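Local coordinates for protein tapirin (Caldicellulosiruptor hydrothermalis, PDB 6N2C) that probably anchors cells of this extreme thermophile to cellulose through a beta-helical, zinc-containing C-terminal domain, at residues A[183-188]-A[204-209]; A[187-192]-A[534-539]; A[481-486]-A[513-518]; A[498-503]-A[523-528]; A[530-535]-A[551-556]. All coordinates share one frame; numbering follows the deposited sequence. Where two conformers were deposited one is given.

Contact 1: A[183-188]-A[204-209]; sequences FTTYGL and TRNMYS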
# COMPACT_ATOMS: atom_id res chain seq x y z
N PHE A 183 14.17 11.41 -11.25
CA PHE A 183 12.90 11.63 -11.95
C PHE A 183 12.90 11.32 -13.42
O PHE A 183 11.90 11.55 -14.11
CB PHE A 183 12.25 12.96 -11.49
CG PHE A 183 11.71 12.87 -10.13
CD1 PHE A 183 10.41 12.41 -9.93
CD2 PHE A 183 12.57 13.02 -9.04
CE1 PHE A 183 9.96 12.18 -8.65
CE2 PHE A 183 12.12 12.84 -7.76
CZ PHE A 183 10.77 12.36 -7.61
N THR A 184 14.01 10.77 -13.97
CA THR A 184 13.94 10.22 -15.29
C THR A 184 13.41 8.74 -15.29
O THR A 184 13.35 8.09 -16.40
CB THR A 184 15.31 10.19 -16.03
OG1 THR A 184 16.18 9.26 -15.40
CG2 THR A 184 15.90 11.60 -16.06
N THR A 185 13.07 8.24 -14.12
CA THR A 185 12.52 6.86 -13.96
C THR A 185 11.02 6.84 -13.64
O THR A 185 10.50 5.83 -13.20
CB THR A 185 13.28 6.06 -12.88
OG1 THR A 185 13.01 6.54 -11.57
CG2 THR A 185 14.79 6.14 -13.15
N TYR A 186 10.38 7.99 -13.81
CA TYR A 186 8.94 8.13 -13.51
C TYR A 186 8.09 8.24 -14.73
O TYR A 186 8.33 9.09 -15.60
CB TYR A 186 8.67 9.32 -12.54
CG TYR A 186 9.05 9.07 -11.09
CD1 TYR A 186 10.38 8.97 -10.71
CD2 TYR A 186 8.11 9.02 -10.12
CE1 TYR A 186 10.75 8.75 -9.39
CE2 TYR A 186 8.45 8.89 -8.79
CZ TYR A 186 9.77 8.74 -8.43
OH TYR A 186 10.11 8.58 -7.11
N GLY A 187 7.04 7.43 -14.81
CA GLY A 187 6.16 7.48 -15.92
C GLY A 187 5.01 8.47 -15.75
O GLY A 187 4.51 9.03 -16.74
N LEU A 188 4.59 8.64 -14.51
CA LEU A 188 3.46 9.58 -14.15
C LEU A 188 3.89 10.30 -12.88
O LEU A 188 4.33 9.70 -11.87
CB LEU A 188 2.09 8.84 -13.97
CG LEU A 188 1.68 7.98 -15.14
CD1 LEU A 188 0.48 7.15 -14.72
CD2 LEU A 188 1.37 8.76 -16.37
N THR A 204 4.47 0.95 -15.56
CA THR A 204 5.42 2.01 -15.23
C THR A 204 6.56 1.55 -14.44
O THR A 204 6.61 0.41 -13.93
CB THR A 204 4.69 3.20 -14.60
OG1 THR A 204 5.57 4.36 -14.61
CG2 THR A 204 4.38 2.88 -13.13
N ARG A 205 7.56 2.43 -14.28
CA ARG A 205 8.61 2.18 -13.32
C ARG A 205 8.16 2.86 -12.06
O ARG A 205 7.48 2.18 -11.23
CB ARG A 205 10.01 2.68 -13.75
CG ARG A 205 10.65 1.90 -14.84
CD ARG A 205 12.10 2.34 -14.93
NE ARG A 205 12.92 2.04 -13.74
CZ ARG A 205 14.24 2.16 -13.71
NH1 ARG A 205 14.93 2.63 -14.77
NH2 ARG A 205 14.89 1.87 -12.59
N ASN A 206 8.39 4.17 -11.93
CA ASN A 206 7.93 4.90 -10.72
C ASN A 206 6.79 5.83 -10.96
O ASN A 206 6.66 6.40 -12.04
CB ASN A 206 9.13 5.54 -10.07
CG ASN A 206 10.15 4.48 -9.66
OD1 ASN A 206 9.77 3.43 -9.13
ND2 ASN A 206 11.48 4.71 -9.91
N MET A 207 5.94 6.07 -9.91
CA MET A 207 4.82 6.97 -10.04
C MET A 207 4.69 7.73 -8.74
O MET A 207 4.97 7.17 -7.66
CB MET A 207 3.50 6.15 -10.27
CG MET A 207 2.24 6.99 -10.17
SD MET A 207 0.67 6.10 -10.68
CE MET A 207 1.48 4.51 -10.97
N TYR A 208 4.55 9.05 -8.86
CA TYR A 208 4.40 9.91 -7.72
C TYR A 208 3.16 10.78 -7.86
O TYR A 208 2.84 11.34 -8.92
CB TYR A 208 5.62 10.87 -7.58
CG TYR A 208 5.49 11.97 -6.53
CD1 TYR A 208 4.87 13.21 -6.79
CD2 TYR A 208 6.04 11.82 -5.30
CE1 TYR A 208 4.72 14.13 -5.78
CE2 TYR A 208 5.92 12.76 -4.31
CZ TYR A 208 5.27 13.94 -4.59
OH TYR A 208 5.16 14.92 -3.61
N SER A 209 2.45 10.97 -6.73
CA SER A 209 1.43 11.98 -6.67
C SER A 209 1.52 12.64 -5.33
O SER A 209 1.89 12.00 -4.33
CB SER A 209 0.06 11.29 -6.82
OG SER A 209 -0.96 12.22 -7.06
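Thr204 places OG1 3.4 Å from CA of Gly187, the residue where the chain turns a corner. Next along the chain, Arg205 lays one face of its guanidinium over Thr185 CG2, off-centre toward NH1. Asn206 makes three of the four hydrogen bonds. Its backbone N bonds to Thr185 O and its own O takes the N-H of Gly187. CG stands beside the backbone N (chi1 -60°), carrying the amide to the Thr185 side, where ND2 donates in the amide plane to Thr185 OG1 (2.9 Å, 149° at the hydrogen). That hydroxyl is also bonded to Asp182 O, and Asn206 OD1 is held by Asn231. Asn206 CB sits over the centre of the Tyr186 ring, 3.4 Å from the centroid, a CH-pi contact; Phe183 CE1 lies over the opposite face, and Tyr186 OH is hydrogen-bonded to Ile180 O. An alanine in place of Tyr186 would probably leave Asn206 CB and Phe183 without the ring between them and Ile180 O without its hydroxyl partner. The Met207 side chain lies alongside Leu188, SD 4.2 Å from CD1. Tyr208 donates its N-H to Leu188 O (3.1 Å, 162°). Strands 186-190 and 206-209, parallel neighbours on adjacent coils, are joined beside the corner at Gly187, as in a parallel beta-helix.

Contact 2: A[187-192]-A[534-539]; sequences GLFSSD and VLIANG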
# COMPACT_ATOMS: atom_id res chain seq x y z
N GLY A 187 7.04 7.43 -14.81
CA GLY A 187 6.16 7.48 -15.92
C GLY A 187 5.01 8.47 -15.75
O GLY A 187 4.51 9.03 -16.74
N LEU A 188 4.59 8.64 -14.51
CA LEU A 188 3.46 9.58 -14.15
C LEU A 188 3.89 10.30 -12.88
O LEU A 188 4.33 9.70 -11.87
CB LEU A 188 2.09 8.84 -13.97
CG LEU A 188 1.68 7.98 -15.14
CD1 LEU A 188 0.48 7.15 -14.72
CD2 LEU A 188 1.37 8.76 -16.37
N PHE A 189 3.75 11.65 -12.91
CA PHE A 189 4.05 12.47 -11.71
C PHE A 189 3.05 13.58 -11.65
O PHE A 189 2.79 14.23 -12.68
CB PHE A 189 5.40 13.07 -11.88
CG PHE A 189 5.80 13.96 -10.79
CD1 PHE A 189 5.31 15.28 -10.75
CD2 PHE A 189 6.73 13.59 -9.86
CE1 PHE A 189 5.76 16.18 -9.75
CE2 PHE A 189 7.15 14.48 -8.83
CZ PHE A 189 6.62 15.74 -8.74
N SER A 190 2.48 13.80 -10.46
CA SER A 190 1.67 15.01 -10.29
C SER A 190 1.97 15.63 -8.94
O SER A 190 2.02 14.89 -7.96
CB SER A 190 0.18 14.70 -10.39
OG SER A 190 -0.60 15.90 -10.11
N SER A 191 2.10 16.97 -8.89
CA SER A 191 2.12 17.66 -7.64
C SER A 191 0.76 17.91 -7.07
O SER A 191 0.70 18.56 -6.01
CB SER A 191 2.86 18.95 -7.70
OG SER A 191 4.15 18.79 -8.17
N ASP A 192 -0.27 17.42 -7.72
CA ASP A 192 -1.61 17.38 -7.08
C ASP A 192 -2.19 16.00 -7.17
O ASP A 192 -1.58 15.10 -6.59
CB ASP A 192 -2.43 18.51 -7.68
CG ASP A 192 -3.74 18.83 -6.88
OD1 ASP A 192 -3.96 18.27 -5.84
OD2 ASP A 192 -4.40 19.78 -7.28
N VAL A 534 5.85 9.70 -20.98
CA VAL A 534 5.94 10.16 -19.60
C VAL A 534 4.96 11.37 -19.53
O VAL A 534 4.91 12.22 -20.46
CB VAL A 534 7.40 10.59 -19.23
CG1 VAL A 534 7.51 11.41 -18.05
CG2 VAL A 534 8.40 9.45 -19.27
N LEU A 535 4.24 11.50 -18.42
CA LEU A 535 3.38 12.66 -18.13
C LEU A 535 3.71 13.18 -16.74
O LEU A 535 3.56 12.42 -15.75
CB LEU A 535 1.91 12.29 -18.23
CG LEU A 535 1.39 11.72 -19.53
CD1 LEU A 535 -0.06 11.20 -19.36
CD2 LEU A 535 1.53 12.62 -20.73
N ILE A 536 4.19 14.44 -16.69
CA ILE A 536 4.77 15.08 -15.46
C ILE A 536 4.09 16.41 -15.39
O ILE A 536 4.26 17.26 -16.29
CB ILE A 536 6.28 15.20 -15.51
CG1 ILE A 536 6.87 13.77 -15.53
CG2 ILE A 536 6.78 16.00 -14.32
CD1 ILE A 536 8.35 13.72 -15.70
N ALA A 537 3.35 16.59 -14.29
CA ALA A 537 2.52 17.82 -14.13
C ALA A 537 2.57 18.38 -12.75
O ALA A 537 2.63 17.67 -11.73
CB ALA A 537 1.09 17.57 -14.57
N ASN A 538 2.63 19.73 -12.69
CA ASN A 538 2.53 20.37 -11.35
C ASN A 538 1.08 20.41 -10.92
O ASN A 538 0.81 20.35 -9.71
CB ASN A 538 3.05 21.77 -11.45
CG ASN A 538 3.69 22.26 -10.18
OD1 ASN A 538 4.46 21.55 -9.50
ND2 ASN A 538 3.50 23.55 -9.94
N GLY A 539 0.13 20.49 -11.86
CA GLY A 539 -1.26 20.35 -11.55
C GLY A 539 -1.66 18.91 -11.64
O GLY A 539 -0.82 18.04 -11.81
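Phe189 holds CG anti to the backbone N (chi1 178°), whereas Ile536 has CG1 beside its backbone N and CG2 anti to it (chi1 -65°), and the two side chains meet with Phe189 CD1 3.9 Å from Ile536 CG2. They lie on neighbouring parallel strands of the beta-helix, 188-190 and 534-537, whose axes run 4.7 Å apart and only 7° from parallel. Backbone bonds alternate between the strands: Leu535 N to Gly187 O, Phe189 N to Leu535 O, Ala537 N to Phe189 O and Ser191 N to Ala537 O. Residues pair in register, Leu188 with Leu535, Phe189 with Ile536 and Ser190 with Ala537. On the face opposite Phe189 and Ile536, Leu188 CD2 packs 4.0 Å from Leu535 CB, the two leucines side by side and pointing the same way; Leu541 touches both. The Phe189 ring presents its edge to Ala537 O, with CD1 3.7 Å from that oxygen, and stacks with the ring of Tyr208 in the next strand. Toward the C-terminal ends of the strands the contact turns polar. Ser191 OG lies 3.1 Å from Asn538 OD1. Ser190 OG accepts the N-H of Asp192 at 2.9 Å in an ST turn, and its hydroxyl has Gly539 O at 2.7 Å, with Lys193 O as another acceptor.

Contact 3: A[481-486]-A[513-518]; sequences ANYYSL and QIFVIT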
# COMPACT_ATOMS: atom_id res chain seq x y z
N ALA A 481 11.66 11.17 -34.82
CA ALA A 481 10.87 10.40 -35.77
C ALA A 481 9.73 9.69 -35.03
O ALA A 481 8.68 9.47 -35.62
CB ALA A 481 11.74 9.36 -36.48
N ASN A 482 10.00 9.17 -33.84
CA ASN A 482 8.99 8.37 -33.11
C ASN A 482 8.49 9.12 -31.82
O ASN A 482 8.06 8.42 -30.88
CB ASN A 482 9.49 6.98 -32.75
CG ASN A 482 10.76 6.97 -31.86
OD1 ASN A 482 11.52 7.93 -31.86
ND2 ASN A 482 11.07 5.83 -31.25
N TYR A 483 8.64 10.46 -31.76
CA TYR A 483 8.22 11.17 -30.57
C TYR A 483 8.01 12.64 -30.68
O TYR A 483 8.56 13.32 -31.58
CB TYR A 483 9.14 10.94 -29.41
CG TYR A 483 10.54 11.56 -29.58
CD1 TYR A 483 10.84 12.82 -29.02
CD2 TYR A 483 11.61 10.84 -30.14
CE1 TYR A 483 12.14 13.37 -29.10
CE2 TYR A 483 12.92 11.37 -30.16
CZ TYR A 483 13.17 12.65 -29.70
OH TYR A 483 14.49 13.15 -29.68
N TYR A 484 7.14 13.15 -29.78
CA TYR A 484 6.97 14.55 -29.56
C TYR A 484 7.11 14.85 -28.09
O TYR A 484 6.78 14.01 -27.27
CB TYR A 484 5.62 15.05 -30.03
CG TYR A 484 5.43 15.01 -31.52
CD1 TYR A 484 4.91 13.88 -32.14
CD2 TYR A 484 5.74 16.11 -32.29
CE1 TYR A 484 4.73 13.85 -33.50
CE2 TYR A 484 5.58 16.09 -33.68
CZ TYR A 484 5.05 14.96 -34.27
OH TYR A 484 4.88 14.92 -35.63
N SER A 485 7.71 15.99 -27.79
CA SER A 485 7.90 16.46 -26.39
C SER A 485 7.28 17.83 -26.24
O SER A 485 7.10 18.56 -27.23
CB SER A 485 9.37 16.53 -25.97
OG SER A 485 10.10 15.32 -26.17
N LEU A 486 6.94 18.17 -24.99
CA LEU A 486 6.49 19.49 -24.61
C LEU A 486 6.93 19.75 -23.19
O LEU A 486 6.63 18.97 -22.26
CB LEU A 486 4.96 19.59 -24.77
CG LEU A 486 4.27 20.82 -24.17
CD1 LEU A 486 4.75 22.05 -24.92
CD2 LEU A 486 2.76 20.69 -24.03
N GLN A 513 5.56 8.36 -29.49
CA GLN A 513 5.72 8.60 -28.08
C GLN A 513 5.45 10.02 -27.74
O GLN A 513 5.70 10.90 -28.52
CB GLN A 513 7.08 8.15 -27.59
CG GLN A 513 7.52 6.70 -27.93
CD GLN A 513 8.97 6.36 -27.75
OE1 GLN A 513 9.80 7.27 -27.52
NE2 GLN A 513 9.33 5.07 -27.92
N ILE A 514 4.99 10.22 -26.49
CA ILE A 514 4.55 11.53 -26.04
C ILE A 514 5.21 11.80 -24.70
O ILE A 514 5.05 11.02 -23.78
CB ILE A 514 3.02 11.62 -25.92
CG1 ILE A 514 2.30 11.43 -27.27
CG2 ILE A 514 2.59 12.92 -25.28
CD1 ILE A 514 2.55 12.54 -28.19
N PHE A 515 5.89 12.95 -24.59
CA PHE A 515 6.54 13.32 -23.33
C PHE A 515 6.09 14.74 -22.96
O PHE A 515 6.39 15.69 -23.69
CB PHE A 515 8.08 13.25 -23.50
CG PHE A 515 8.54 11.92 -23.88
CD1 PHE A 515 8.76 10.92 -22.95
CD2 PHE A 515 8.69 11.60 -25.26
CE1 PHE A 515 9.17 9.65 -23.33
CE2 PHE A 515 9.06 10.34 -25.60
CZ PHE A 515 9.34 9.40 -24.68
N VAL A 516 5.39 14.85 -21.84
CA VAL A 516 4.85 16.12 -21.34
C VAL A 516 5.36 16.45 -19.97
O VAL A 516 5.26 15.64 -19.04
CB VAL A 516 3.32 16.13 -21.40
CG1 VAL A 516 2.81 17.49 -20.95
CG2 VAL A 516 2.81 15.85 -22.76
N ILE A 517 5.97 17.64 -19.82
CA ILE A 517 6.44 18.11 -18.55
C ILE A 517 5.89 19.52 -18.37
O ILE A 517 6.30 20.41 -19.17
CB ILE A 517 7.95 18.13 -18.44
CG1 ILE A 517 8.56 16.72 -18.68
CG2 ILE A 517 8.34 18.60 -17.01
CD1 ILE A 517 8.88 16.48 -20.16
N THR A 518 5.03 19.76 -17.38
CA THR A 518 4.27 21.04 -17.42
C THR A 518 3.96 21.59 -16.08
O THR A 518 3.89 20.84 -15.09
CB THR A 518 2.98 20.88 -18.18
OG1 THR A 518 2.28 22.17 -18.21
CG2 THR A 518 2.04 19.87 -17.58
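Strands 483-486 and 513-518 run parallel, their axes 4.8 Å apart and 5° from alignment, and pair from Tyr483 with Gln513 to Leu486 with Val516. Five backbone bonds join them, from Gln513 N to Asn482 O through to Ile517 N to Leu486 O. Such parallel pairing ends the row of beta-helix strands here, 483-488 being outermost. On one face, Phe515 holds CG beside its backbone N (chi1 -59°) and turns its ring edge toward strand 483-486: CE2 lies 3.9 Å from Tyr483 CB, and CD2 is 3.7 Å from Tyr484 O. Ser485 OG comes 3.9 Å from Phe515 CB and is hydrogen-bonded to Ile478 O. The Asn482 and Gln513 side chains lie side by side, their amide planes 37° apart. The opposite face carries Tyr484, Leu486, Ile514 and Val516, with Leu486 CD2 4.4 Å from Val516 CG1. Helix 494-500, between the two strands in sequence, packs on Tyr484 and Leu486; helix 557-565 lies against Tyr483, Ser485 and Phe515, and strand 534-537 continues the pairing beyond 513-518.

Contact 4: A[498-503]-A[523-528]; sequences EIFNKN and NVPPDQ. With EDO (1,2-ethanediol), chain D.
Gln528 NE2 reaches two backbone carbonyls of the type I turn Phe500 to Asn503: it makes a weak hydrogen bond to Asn503 O (3.3 Å, 156° at the hydrogen) and lies 3.1 Å from Phe500 O. The glutamine chain is bent at CB-CG (chi2 -70°), which folds CD back so that it stands 4.1 Å from Phe500 CD1. Its amide plane is turned 44° from the phenyl ring. Phe500 O accepts the N-H of Asn503 within the turn, and a second type I turn, Pro525 to Gln528, leads up to the glutamine. The contact packs helix 494-500 and its following turn against the loop leaving strand 522-524, at one end of the beta-helix. Phe500 supplies the apolar part. Pro525 CD approaches CD2 of the ring to 3.5 Å, and the Val524 side chain crosses at about a right angle, with CG1 over one face toward the rim and CG2 4.0 Å from CZ. An alanine in place of Phe500 would probably open a gap beside Val524 and the proline ring, and beside Leu531 and Leu535, which also touch the phenyl group. Asn503 OD1 accepts from Val512 N. At the strand, Asn523 N donates to O1 of a 1,2-ethanediol molecule, probably from the crystallisation liquor, at 2.9 Å.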
# COMPACT_ATOMS: atom_id res chain seq x y z
N GLU A 498 -2.80 20.00 -28.30
CA GLU A 498 -2.04 20.01 -29.54
C GLU A 498 -1.05 18.82 -29.63
O GLU A 498 -0.97 18.17 -30.67
CB GLU A 498 -1.28 21.33 -29.62
CG GLU A 498 -0.65 21.61 -30.97
CD GLU A 498 0.25 22.84 -30.98
OE1 GLU A 498 0.62 23.24 -32.12
OE2 GLU A 498 0.59 23.40 -29.88
N ILE A 499 -0.34 18.53 -28.53
CA ILE A 499 0.56 17.36 -28.56
C ILE A 499 -0.18 16.08 -28.59
O ILE A 499 0.18 15.11 -29.32
CB ILE A 499 1.65 17.45 -27.47
CG1 ILE A 499 2.71 16.36 -27.70
CG2 ILE A 499 1.11 17.36 -26.07
CD1 ILE A 499 3.99 16.56 -26.93
N PHE A 500 -1.28 15.97 -27.83
CA PHE A 500 -2.01 14.74 -27.91
C PHE A 500 -2.61 14.47 -29.29
O PHE A 500 -2.72 13.30 -29.70
CB PHE A 500 -3.12 14.62 -26.82
CG PHE A 500 -2.58 14.35 -25.44
CD1 PHE A 500 -1.98 13.16 -25.19
CD2 PHE A 500 -2.70 15.25 -24.41
CE1 PHE A 500 -1.46 12.88 -23.94
CE2 PHE A 500 -2.18 14.94 -23.14
CZ PHE A 500 -1.52 13.75 -22.94
N ASN A 501 -2.99 15.50 -29.99
CA ASN A 501 -3.51 15.30 -31.35
C ASN A 501 -2.42 14.85 -32.37
O ASN A 501 -2.75 14.50 -33.49
CB ASN A 501 -4.26 16.54 -31.81
CG ASN A 501 -5.69 16.55 -31.30
OD1 ASN A 501 -6.10 17.47 -30.60
ND2 ASN A 501 -6.46 15.53 -31.64
N LYS A 502 -1.15 14.84 -31.97
CA LYS A 502 -0.09 14.19 -32.78
C LYS A 502 -0.16 12.69 -32.72
O LYS A 502 0.54 12.01 -33.49
CB LYS A 502 1.33 14.63 -32.35
CG LYS A 502 1.65 16.10 -32.45
CD LYS A 502 1.57 16.66 -33.85
CE LYS A 502 1.66 18.18 -33.78
NZ LYS A 502 2.90 18.64 -33.08
N ASN A 503 -1.03 12.15 -31.86
CA ASN A 503 -1.35 10.74 -31.87
C ASN A 503 -2.74 10.30 -32.27
O ASN A 503 -3.63 10.31 -31.43
CB ASN A 503 -1.08 10.24 -30.45
CG ASN A 503 -0.10 9.17 -30.45
OD1 ASN A 503 0.47 8.83 -31.48
ND2 ASN A 503 0.16 8.67 -29.32
N ASN A 523 -4.88 17.29 -18.80
CA ASN A 523 -6.13 16.58 -19.02
C ASN A 523 -6.01 15.83 -20.26
O ASN A 523 -5.93 16.44 -21.34
CB ASN A 523 -7.27 17.63 -19.14
CG ASN A 523 -7.44 18.44 -17.88
OD1 ASN A 523 -7.28 17.90 -16.75
ND2 ASN A 523 -7.72 19.76 -18.04
N VAL A 524 -5.99 14.52 -20.15
CA VAL A 524 -5.78 13.65 -21.29
C VAL A 524 -7.10 13.46 -22.04
O VAL A 524 -8.14 13.10 -21.46
CB VAL A 524 -5.25 12.32 -20.90
CG1 VAL A 524 -4.92 11.48 -22.13
CG2 VAL A 524 -3.97 12.48 -20.07
N PRO A 525 -7.11 13.76 -23.35
CA PRO A 525 -8.38 13.66 -24.08
C PRO A 525 -8.98 12.31 -24.04
O PRO A 525 -8.27 11.30 -24.06
CB PRO A 525 -7.99 14.01 -25.53
CG PRO A 525 -6.85 14.88 -25.39
CD PRO A 525 -6.08 14.45 -24.15
N PRO A 526 -10.33 12.23 -24.06
CA PRO A 526 -10.96 10.90 -24.06
C PRO A 526 -10.80 9.99 -25.24
O PRO A 526 -11.02 8.80 -25.12
CB PRO A 526 -12.45 11.23 -23.91
CG PRO A 526 -12.59 12.55 -24.50
CD PRO A 526 -11.32 13.32 -24.21
N ASP A 527 -10.36 10.51 -26.39
CA ASP A 527 -10.17 9.61 -27.53
C ASP A 527 -8.81 8.89 -27.52
O ASP A 527 -8.60 7.97 -28.31
CB ASP A 527 -10.36 10.36 -28.86
CG ASP A 527 -9.42 11.53 -29.06
OD1 ASP A 527 -8.78 12.10 -28.11
OD2 ASP A 527 -9.30 11.95 -30.24
N GLN A 528 -7.90 9.27 -26.62
CA GLN A 528 -6.60 8.50 -26.52
C GLN A 528 -6.80 7.10 -25.99
O GLN A 528 -7.54 6.88 -24.99
CB GLN A 528 -5.63 9.29 -25.58
CG GLN A 528 -5.24 10.67 -26.11
CD GLN A 528 -4.34 10.56 -27.32
OE1 GLN A 528 -3.41 9.74 -27.29
NE2 GLN A 528 -4.66 11.28 -28.44
C1 EDO D . -4.84 20.86 -18.99
O1 EDO D . -4.53 19.93 -20.00
C2 EDO D . -3.96 22.11 -19.10
O2 EDO D . -4.07 22.78 -20.37

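Contact 5: A[530-535]-A[551-556]; sequences HLDGVL and EYVRMP. With ZN (zinc ion), chain C.
The zinc site of the domain is built on two parallel strands of neighbouring beta-helix coils, His530 and Asp532 coming from one and Glu551 from the other. The metal is bound by His530 NE2 at 1.9 Å, Asp532 OD1 at 2.0 Å and Glu551 OE1 at 2.0 Å. Glu551 OE1 also lies at the edge of the imidazole, in its plane. Glu551 is bent at CB-CG (chi2 80°), folding its CD back toward the metal. The two carboxylates are turned 74° from each other, and Asp532 OD1 and Glu551 OE1 lie 3.0 Å apart, both bound to the zinc, which would probably offset their repulsion. In the backbone, Glu551 N bonds to Leu531 O (2.8 Å) and Gly533 N to Glu551 O, pairing Asp532 with Glu551. Gly533 turns the corner with backbone angles that would jam a side chain against the preceding carbonyl oxygen. Past it, Val534 CG2 packs 4.0 Å from both Tyr552 CE1 and Met555 CG, while Tyr552 OH bonds to Thr184 O. Two ligands two residues apart on one strand and a third on its parallel neighbour make a metal site that bridges adjacent beta-helix coils.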
# COMPACT_ATOMS: atom_id res chain seq x y z
N HIS A 530 -3.80 4.71 -26.45
CA HIS A 530 -2.49 4.11 -26.26
C HIS A 530 -1.49 5.25 -26.14
O HIS A 530 -1.31 6.02 -27.08
CB HIS A 530 -2.14 3.22 -27.46
CG HIS A 530 -0.78 2.55 -27.36
ND1 HIS A 530 -0.06 2.15 -28.47
CD2 HIS A 530 -0.02 2.23 -26.30
CE1 HIS A 530 1.10 1.64 -28.07
NE2 HIS A 530 1.14 1.67 -26.74
N LEU A 531 -0.83 5.32 -25.01
CA LEU A 531 0.21 6.33 -24.78
C LEU A 531 1.48 5.70 -24.23
O LEU A 531 1.48 5.10 -23.13
CB LEU A 531 -0.29 7.40 -23.79
CG LEU A 531 -1.26 8.44 -24.32
CD1 LEU A 531 -1.99 9.14 -23.16
CD2 LEU A 531 -0.48 9.48 -25.14
N ASP A 532 2.60 5.93 -24.95
CA ASP A 532 3.92 5.50 -24.51
C ASP A 532 4.69 6.76 -24.24
O ASP A 532 4.77 7.63 -25.12
CB ASP A 532 4.64 4.78 -25.65
CG ASP A 532 4.11 3.39 -25.91
OD1 ASP A 532 3.56 2.82 -24.96
OD2 ASP A 532 4.34 2.89 -26.97
N GLY A 533 5.25 6.87 -23.06
CA GLY A 533 6.01 8.03 -22.71
C GLY A 533 5.89 8.37 -21.26
O GLY A 533 6.01 7.47 -20.39
N VAL A 534 5.85 9.70 -20.98
CA VAL A 534 5.94 10.16 -19.60
C VAL A 534 4.96 11.37 -19.53
O VAL A 534 4.91 12.22 -20.46
CB VAL A 534 7.40 10.59 -19.23
CG1 VAL A 534 7.51 11.41 -18.05
CG2 VAL A 534 8.40 9.45 -19.27
N LEU A 535 4.24 11.50 -18.42
CA LEU A 535 3.38 12.66 -18.13
C LEU A 535 3.71 13.18 -16.74
O LEU A 535 3.56 12.42 -15.75
CB LEU A 535 1.91 12.29 -18.23
CG LEU A 535 1.39 11.72 -19.53
CD1 LEU A 535 -0.06 11.20 -19.36
CD2 LEU A 535 1.53 12.62 -20.73
N GLU A 551 2.07 3.13 -21.18
CA GLU A 551 3.32 2.46 -20.87
C GLU A 551 4.47 3.51 -20.79
O GLU A 551 4.59 4.35 -21.65
CB GLU A 551 3.69 1.50 -22.00
CG GLU A 551 2.87 0.18 -22.12
CD GLU A 551 1.52 0.36 -22.82
OE1 GLU A 551 1.49 0.90 -23.94
OE2 GLU A 551 0.44 -0.01 -22.24
N TYR A 552 5.22 3.40 -19.73
CA TYR A 552 6.41 4.23 -19.53
C TYR A 552 7.43 3.91 -20.65
O TYR A 552 7.79 2.69 -20.88
CB TYR A 552 7.04 3.90 -18.21
CG TYR A 552 8.47 4.41 -17.98
CD1 TYR A 552 8.70 5.75 -17.77
CD2 TYR A 552 9.60 3.57 -18.10
CE1 TYR A 552 9.98 6.21 -17.55
CE2 TYR A 552 10.89 4.06 -17.90
CZ TYR A 552 11.05 5.37 -17.54
OH TYR A 552 12.33 5.88 -17.39
N VAL A 553 7.98 4.96 -21.20
CA VAL A 553 9.19 4.89 -21.96
C VAL A 553 10.10 6.02 -21.43
O VAL A 553 9.63 7.14 -21.29
CB VAL A 553 8.91 5.14 -23.45
CG1 VAL A 553 10.19 5.37 -24.33
CG2 VAL A 553 8.05 4.04 -24.03
N ARG A 554 11.37 5.70 -21.19
CA ARG A 554 12.35 6.76 -20.84
C ARG A 554 12.31 7.97 -21.77
O ARG A 554 12.26 7.84 -23.02
CB ARG A 554 13.74 6.12 -20.72
CG ARG A 554 14.82 7.02 -20.16
CD ARG A 554 16.11 6.19 -19.92
NE ARG A 554 17.11 6.97 -19.22
CZ ARG A 554 18.06 7.74 -19.77
NH1 ARG A 554 18.26 7.88 -21.10
NH2 ARG A 554 18.85 8.39 -18.93
N MET A 555 12.36 9.17 -21.19
CA MET A 555 12.44 10.34 -21.99
C MET A 555 13.65 10.30 -22.97
O MET A 555 14.74 9.82 -22.54
CB MET A 555 12.58 11.62 -21.09
CG MET A 555 11.25 12.01 -20.40
SD MET A 555 11.46 13.57 -19.44
CE MET A 555 12.29 13.04 -18.05
N PRO A 556 13.49 10.93 -24.12
CA PRO A 556 14.62 10.92 -25.06
C PRO A 556 15.79 11.74 -24.40
O PRO A 556 15.58 12.74 -23.67
CB PRO A 556 14.08 11.62 -26.27
CG PRO A 556 12.57 11.45 -26.18
CD PRO A 556 12.28 11.48 -24.74
ZN ZN C . 2.59 1.20 -25.56

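In the fold
From the N-terminal side, contact 1 closes a short loop, pairing strand 186-190 with 206-209 of the next coil. Contact 2 shares Gly187 and Leu188 with it but spans more than 300 residues, bringing strand 534-537 back to the other side of strand 186-190. Contacts 3 and 4 both fall within that long excursion, and their segments alternate along the chain: helix 494-500 follows strand 483-488, then strand 513-518 pairs with that strand before 523-528 returns to the helix end. Contact 5 begins on the strand where contact 2 ends and closes the last short loop at the zinc site. Together they join the late strands and the helix 494-500 to the first coils of the beta-helix.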